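Local coordinates for mandelate racemase / muconate lactonizing enzyme, C-terminal domain protein (Pseudovibrio sp. JE062, PDB 4JHM) that is of unknown specific function but belongs to the mandelate racemase / muconate lactonizing enzyme family, whose members pair an enolase-type N-terminal domain with a TIM-barrel-like C-terminal domain, at residues 244-249 / 268-273; 298-303 / 321-326. One frame throughout, in Å; residues are numbered along the deposited sequence.

Contact 1: residues 244-249 / 268-273; sequences ISSHGN and DVRQDA
Ser245 swings OG anti to its backbone N (chi1 -153°), which brings it between Asp268 and Arg270. The bend of the arginine chain at chi3 (-45°) turns NE back to the same hydroxyl. Three bonds meet at OG in the model, one of them weak and one of doubtful length. Ser245 OG donates to Asp268 OD1 at 2.5 Å, a value too short to be trusted at 2.8 Å resolution. Arg270 NH2 donates to Ser245 OG at 3.0 Å, with the oxygen tilted out of the guanidinium plane. The third bond, from Arg270 NE to Ser245 OG at 3.1 Å, is weak. One serine hydroxyl thus bridges a carboxylate and a guanidinium, which would help to set the direction of the arginine head.

Farther along, the aliphatic part of the arginine lies against the loop that follows the strand. Arg270 CD lies beside Ser246 O, and Arg270 CG meets Gly248 CA at 3.7 Å, on the side where other residues carry CB. The same glycine carbon makes a CA-H...O contact with Arg270 O at 3.1 Å, and the two CA atoms, of Gly248 and Arg270, are 4.8 Å apart.

The two segments run 18° apart end to end, yet no backbone hydrogen bond joins them. Strand 243-245 belongs to the barrel sheet: Ser245 has backbone bonds to Leu221 and Ala223 beside strand 220-222. Segment 268-273 is irregular but runs in the next strand's position, as the backbone bond between Gln271 and Gln299 suggests. Arg270 NH2 has a long, weak ion pair with Glu222. On the outside, Ile244 packs on Tyr233, Leu236 and Val237 of helix 230-239, while Val269 packs on Ala289 of helix 279-291.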
loop_
_atom_site.group_PDB
_atom_site.type_symbol
_atom_site.label_atom_id
_atom_site.label_comp_id
_atom_site.label_asym_id
_atom_site.label_seq_id
_atom_site.Cartn_x
_atom_site.Cartn_y
_atom_site.Cartn_z
ATOM N N ILE A 244 -20.540 6.463 -10.135
ATOM C CA ILE A 244 -19.794 6.380 -11.390
ATOM C C ILE A 244 -19.889 4.968 -11.949
ATOM O O ILE A 244 -19.487 4.010 -11.287
ATOM C CB ILE A 244 -18.312 6.734 -11.185
ATOM C CG1 ILE A 244 -18.177 8.100 -10.506
ATOM C CG2 ILE A 244 -17.567 6.718 -12.508
ATOM C CD1 ILE A 244 -18.885 9.225 -11.226
ATOM N N SER A 245 -20.415 4.840 -13.166
ATOM C CA SER A 245 -20.672 3.528 -13.749
ATOM C C SER A 245 -19.858 3.302 -15.018
ATOM O O SER A 245 -19.479 4.252 -15.690
ATOM C CB SER A 245 -22.158 3.382 -14.054
ATOM O OG SER A 245 -22.548 2.022 -14.023
ATOM N N SER A 246 -19.588 2.039 -15.342
ATOM C CA SER A 246 -18.804 1.708 -16.536
ATOM C C SER A 246 -19.672 1.784 -17.785
ATOM O O SER A 246 -20.877 2.009 -17.698
ATOM C CB SER A 246 -18.188 0.308 -16.421
ATOM O OG SER A 246 -19.165 -0.712 -16.578
ATOM N N HIS A 247 -19.049 1.597 -18.945
ATOM C CA HIS A 247 -19.769 1.557 -20.210
ATOM C C HIS A 247 -20.522 0.235 -20.330
ATOM O O HIS A 247 -21.526 0.145 -21.034
ATOM C CB HIS A 247 -18.795 1.732 -21.377
ATOM C CG HIS A 247 -19.416 1.525 -22.722
ATOM N ND1 HIS A 247 -19.970 2.551 -23.452
ATOM C CD2 HIS A 247 -19.564 0.407 -23.472
ATOM C CE1 HIS A 247 -20.438 2.076 -24.592
ATOM N NE2 HIS A 247 -20.206 0.777 -24.629
ATOM N N GLY A 248 -20.016 -0.790 -19.648
ATOM C CA GLY A 248 -20.738 -2.043 -19.476
ATOM C C GLY A 248 -20.526 -3.077 -20.561
ATOM O O GLY A 248 -21.155 -4.141 -20.543
ATOM N N ASN A 249 -19.642 -2.774 -21.507
ATOM C CA ASN A 249 -19.410 -3.662 -22.645
ATOM C C ASN A 249 -17.935 -3.916 -22.913
ATOM O O ASN A 249 -17.569 -4.414 -23.975
ATOM C CB ASN A 249 -20.046 -3.077 -23.907
ATOM C CG ASN A 249 -21.539 -2.897 -23.773
ATOM O OD1 ASN A 249 -22.297 -3.867 -23.759
ATOM N ND2 ASN A 249 -21.973 -1.650 -23.675
ATOM N N ASP A 268 -20.869 1.059 -8.970
ATOM C CA ASP A 268 -21.756 -0.072 -9.233
ATOM C C ASP A 268 -21.068 -0.986 -10.229
ATOM O O ASP A 268 -19.882 -0.815 -10.520
ATOM C CB ASP A 268 -23.105 0.399 -9.787
ATOM C CG ASP A 268 -22.976 1.188 -11.085
ATOM O OD1 ASP A 268 -22.066 0.898 -11.896
ATOM O OD2 ASP A 268 -23.801 2.105 -11.299
ATOM N N VAL A 269 -21.793 -1.966 -10.749
ATOM C CA VAL A 269 -21.283 -2.729 -11.877
ATOM C C VAL A 269 -22.369 -2.790 -12.927
ATOM O O VAL A 269 -23.551 -2.893 -12.607
ATOM C CB VAL A 269 -20.765 -4.130 -11.478
ATOM C CG1 VAL A 269 -21.120 -4.448 -10.039
ATOM C CG2 VAL A 269 -21.275 -5.203 -12.433
ATOM N N ARG A 270 -21.961 -2.688 -14.183
ATOM C CA ARG A 270 -22.901 -2.616 -15.280
ATOM C C ARG A 270 -22.559 -3.687 -16.291
ATOM O O ARG A 270 -21.503 -3.652 -16.913
ATOM C CB ARG A 270 -22.856 -1.236 -15.925
ATOM C CG ARG A 270 -23.559 -1.153 -17.272
ATOM C CD ARG A 270 -23.474 0.258 -17.824
ATOM N NE ARG A 270 -23.773 1.214 -16.764
ATOM C CZ ARG A 270 -24.999 1.502 -16.351
ATOM N NH1 ARG A 270 -26.044 0.924 -16.926
ATOM N NH2 ARG A 270 -25.181 2.367 -15.362
ATOM N N GLN A 271 -23.460 -4.648 -16.432
ATOM C CA GLN A 271 -23.269 -5.744 -17.352
ATOM C C GLN A 271 -24.545 -5.958 -18.122
ATOM O O GLN A 271 -25.610 -5.492 -17.725
ATOM C CB GLN A 271 -22.934 -7.025 -16.601
ATOM C CG GLN A 271 -21.621 -6.984 -15.851
ATOM C CD GLN A 271 -20.436 -7.213 -16.756
ATOM O OE1 GLN A 271 -20.092 -6.360 -17.569
ATOM N NE2 GLN A 271 -19.799 -8.374 -16.616
ATOM N N ASP A 272 -24.418 -6.675 -19.228
ATOM C CA ASP A 272 -25.544 -7.050 -20.052
ATOM C C ASP A 272 -25.454 -8.558 -20.202
ATOM O O ASP A 272 -24.392 -9.094 -20.521
ATOM C CB ASP A 272 -25.448 -6.350 -21.408
ATOM C CG ASP A 272 -26.683 -6.540 -22.261
ATOM O OD1 ASP A 272 -27.495 -7.439 -21.961
ATOM O OD2 ASP A 272 -26.836 -5.784 -23.241
ATOM N N ALA A 273 -26.558 -9.245 -19.947
ATOM C CA ALA A 273 -26.577 -10.691 -20.030
ATOM C C ALA A 273 -26.240 -11.143 -21.445
ATOM O O ALA A 273 -25.647 -12.199 -21.638
ATOM C CB ALA A 273 -27.939 -11.220 -19.613
#

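Contact 2: residues 298-303 / 321-326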
loop_
_atom_site.group_PDB
_atom_site.type_symbol
_atom_site.label_atom_id
_atom_site.label_comp_id
_atom_site.label_asym_id
_atom_site.label_seq_id
_atom_site.Cartn_x
_atom_site.Cartn_y
_atom_site.Cartn_z
ATOM N N ILE A 298 -28.331 -3.007 -14.692
ATOM C CA ILE A 298 -28.317 -3.747 -15.950
ATOM C C ILE A 298 -28.349 -2.834 -17.161
ATOM O O ILE A 298 -29.014 -1.799 -17.173
ATOM C CB ILE A 298 -29.517 -4.720 -16.071
ATOM C CG1 ILE A 298 -30.837 -3.992 -15.798
ATOM C CG2 ILE A 298 -29.354 -5.899 -15.122
ATOM C CD1 ILE A 298 -32.068 -4.856 -15.974
ATOM N N GLN A 299 -27.614 -3.236 -18.183
ATOM C CA GLN A 299 -27.729 -2.623 -19.481
ATOM C C GLN A 299 -28.748 -3.437 -20.262
ATOM O O GLN A 299 -28.399 -4.403 -20.940
ATOM C CB GLN A 299 -26.376 -2.625 -20.180
ATOM C CG GLN A 299 -26.440 -2.262 -21.647
ATOM C CD GLN A 299 -25.205 -1.528 -22.099
ATOM O OE1 GLN A 299 -24.486 -1.985 -22.986
ATOM N NE2 GLN A 299 -24.942 -0.385 -21.480
ATOM N N SER A 300 -30.015 -3.057 -20.140
ATOM C CA SER A 300 -31.097 -3.802 -20.772
ATOM C C SER A 300 -31.609 -3.098 -22.019
ATOM O O SER A 300 -32.686 -3.408 -22.502
ATOM C CB SER A 300 -32.251 -3.998 -19.791
ATOM O OG SER A 300 -32.987 -2.798 -19.615
HETATM N N MSE A 301 -30.835 -2.152 -22.539
HETATM C CA MSE A 301 -31.200 -1.460 -23.772
HETATM C C MSE A 301 -31.068 -2.397 -24.938
HETATM O O MSE A 301 -29.997 -2.939 -25.189
HETATM C CB MSE A 301 -30.292 -0.253 -23.970
HETATM C CG MSE A 301 -29.857 -0.095 -25.421
HETATM SE SE MSE A 301 -30.345 1.703 -26.046
HETATM C CE MSE A 301 -28.539 2.497 -26.122
ATOM N N GLY A 302 -32.163 -2.600 -25.662
ATOM C CA GLY A 302 -32.159 -3.482 -26.824
ATOM C C GLY A 302 -33.532 -4.044 -27.139
ATOM O O GLY A 302 -34.547 -3.475 -26.745
ATOM N N TYR A 303 -33.560 -5.167 -27.847
ATOM C CA TYR A 303 -34.812 -5.794 -28.250
ATOM C C TYR A 303 -35.392 -6.590 -27.101
ATOM O O TYR A 303 -34.667 -6.969 -26.187
ATOM C CB TYR A 303 -34.581 -6.701 -29.450
ATOM C CG TYR A 303 -34.171 -5.948 -30.687
ATOM C CD1 TYR A 303 -35.125 -5.425 -31.550
ATOM C CD2 TYR A 303 -32.833 -5.747 -30.987
ATOM C CE1 TYR A 303 -34.755 -4.728 -32.686
ATOM C CE2 TYR A 303 -32.455 -5.051 -32.119
ATOM C CZ TYR A 303 -33.420 -4.546 -32.964
ATOM O OH TYR A 303 -33.040 -3.858 -34.087
ATOM N N ASN A 321 -31.279 -0.957 -9.008
ATOM C CA ASN A 321 -32.380 -0.010 -8.816
ATOM C C ASN A 321 -33.273 0.164 -10.031
ATOM O O ASN A 321 -34.449 0.479 -9.883
ATOM C CB ASN A 321 -31.850 1.372 -8.432
ATOM C CG ASN A 321 -31.134 1.381 -7.099
ATOM O OD1 ASN A 321 -31.541 0.712 -6.152
ATOM N ND2 ASN A 321 -30.065 2.156 -7.015
ATOM N N PHE A 322 -32.730 -0.017 -11.232
ATOM C CA PHE A 322 -33.505 0.276 -12.440
ATOM C C PHE A 322 -33.419 -0.771 -13.549
ATOM O O PHE A 322 -32.514 -1.601 -13.593
ATOM C CB PHE A 322 -33.084 1.625 -13.026
ATOM C CG PHE A 322 -33.253 2.780 -12.086
ATOM C CD1 PHE A 322 -34.490 3.383 -11.924
ATOM C CD2 PHE A 322 -32.168 3.278 -11.378
ATOM C CE1 PHE A 322 -34.648 4.452 -11.061
ATOM C CE2 PHE A 322 -32.318 4.348 -10.515
ATOM C CZ PHE A 322 -33.562 4.935 -10.355
ATOM N N PHE A 323 -34.393 -0.698 -14.448
ATOM C CA PHE A 323 -34.409 -1.459 -15.688
ATOM C C PHE A 323 -34.343 -0.442 -16.809
ATOM O O PHE A 323 -35.196 0.442 -16.897
ATOM C CB PHE A 323 -35.700 -2.275 -15.798
ATOM C CG PHE A 323 -36.024 -2.719 -17.194
ATOM C CD1 PHE A 323 -36.781 -1.918 -18.031
ATOM C CD2 PHE A 323 -35.592 -3.946 -17.665
ATOM C CE1 PHE A 323 -37.093 -2.328 -19.317
ATOM C CE2 PHE A 323 -35.899 -4.362 -18.952
ATOM C CZ PHE A 323 -36.649 -3.552 -19.778
ATOM N N GLU A 324 -33.318 -0.552 -17.648
ATOM C CA GLU A 324 -33.141 0.377 -18.753
ATOM C C GLU A 324 -34.241 0.161 -19.791
ATOM O O GLU A 324 -34.356 -0.914 -20.377
ATOM C CB GLU A 324 -31.762 0.196 -19.382
ATOM C CG GLU A 324 -31.478 1.133 -20.544
ATOM C CD GLU A 324 -30.018 1.147 -20.944
ATOM O OE1 GLU A 324 -29.580 2.166 -21.514
ATOM O OE2 GLU A 324 -29.307 0.147 -20.692
ATOM N N GLN A 325 -35.054 1.187 -20.002
ATOM C CA GLN A 325 -36.131 1.121 -20.978
ATOM C C GLN A 325 -35.957 2.215 -22.016
ATOM O O GLN A 325 -36.201 3.392 -21.739
ATOM C CB GLN A 325 -37.487 1.291 -20.290
ATOM C CG GLN A 325 -38.667 1.310 -21.249
ATOM C CD GLN A 325 -39.036 -0.074 -21.737
ATOM O OE1 GLN A 325 -38.703 -0.466 -22.857
ATOM N NE2 GLN A 325 -39.715 -0.831 -20.890
ATOM N N PHE A 326 -35.528 1.827 -23.210
ATOM C CA PHE A 326 -35.429 2.780 -24.300
ATOM C C PHE A 326 -36.830 3.200 -24.731
ATOM O O PHE A 326 -37.717 2.363 -24.904
ATOM C CB PHE A 326 -34.665 2.200 -25.487
ATOM C CG PHE A 326 -34.489 3.175 -26.607
ATOM C CD1 PHE A 326 -33.387 4.018 -26.643
ATOM C CD2 PHE A 326 -35.438 3.275 -27.610
ATOM C CE1 PHE A 326 -33.228 4.932 -27.670
ATOM C CE2 PHE A 326 -35.287 4.186 -28.639
ATOM C CZ PHE A 326 -34.179 5.016 -28.669
#
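Strand 323-326 joins the TIM-barrel-like sheet beside strand 133-139, with backbone bonds from Phe323 and Gln325 to Tyr137, and the irregular segment 298-303 runs along its other side, Ser300 against Phe323 and Glu324. The touching parts run 11° apart, and Ser300 CA lies 5.1 Å from Glu324 CA. Glu324 reaches across with CG anti to its backbone N (chi1 -180°) and an extended chain. Its OE2 accepts a weak hydrogen bond from Met301 N at 3.3 Å, while its CD lies beside Met301 CB. The other oxygen, OE1, is held by a hydrogen bond with Ser139 and a salt bridge to Lys165, so the carboxylate is tied to two other strands of the barrel.

Although Phe323 leaves the strand on the side away from 298-303, its ring comes back, with Ser300 OG over one face and shifted toward the rim. Ile298 CD1 reaches the same ring obliquely, 4.0 Å from Phe323 CD2. A Met-aromatic contact adds Phe326: SE of Met301, modelled as selenomethionine, sits 4.9 Å from the Phe326 ring centroid and 56° off the ring normal, with CD1 as its nearest ring atom.

How the contacts relate
Both contacts are buried, with centres about 9 Å and 5 Å from the centre of the chain and about 11 Å from each other, and both reach the same barrel sheet. Neither is a surface contact, though His247 in contact 1 and Gln299 and Met301 in contact 2 are partly exposed. Contact 1, on strand 243-245, is mainly polar, gathered round one hydroxyl. Contact 2, on strand 323-326, mixes a carboxylate with aromatic rings and selenium. They meet directly: Gln271 O and Gln299 N, 3.1 Å apart, form a probable backbone hydrogen bond, and Asn249 ND2 and Gln299 OE1, at 2.6 Å, a probable side-chain one. Segments 268-273 and 298-303 are therefore adjacent.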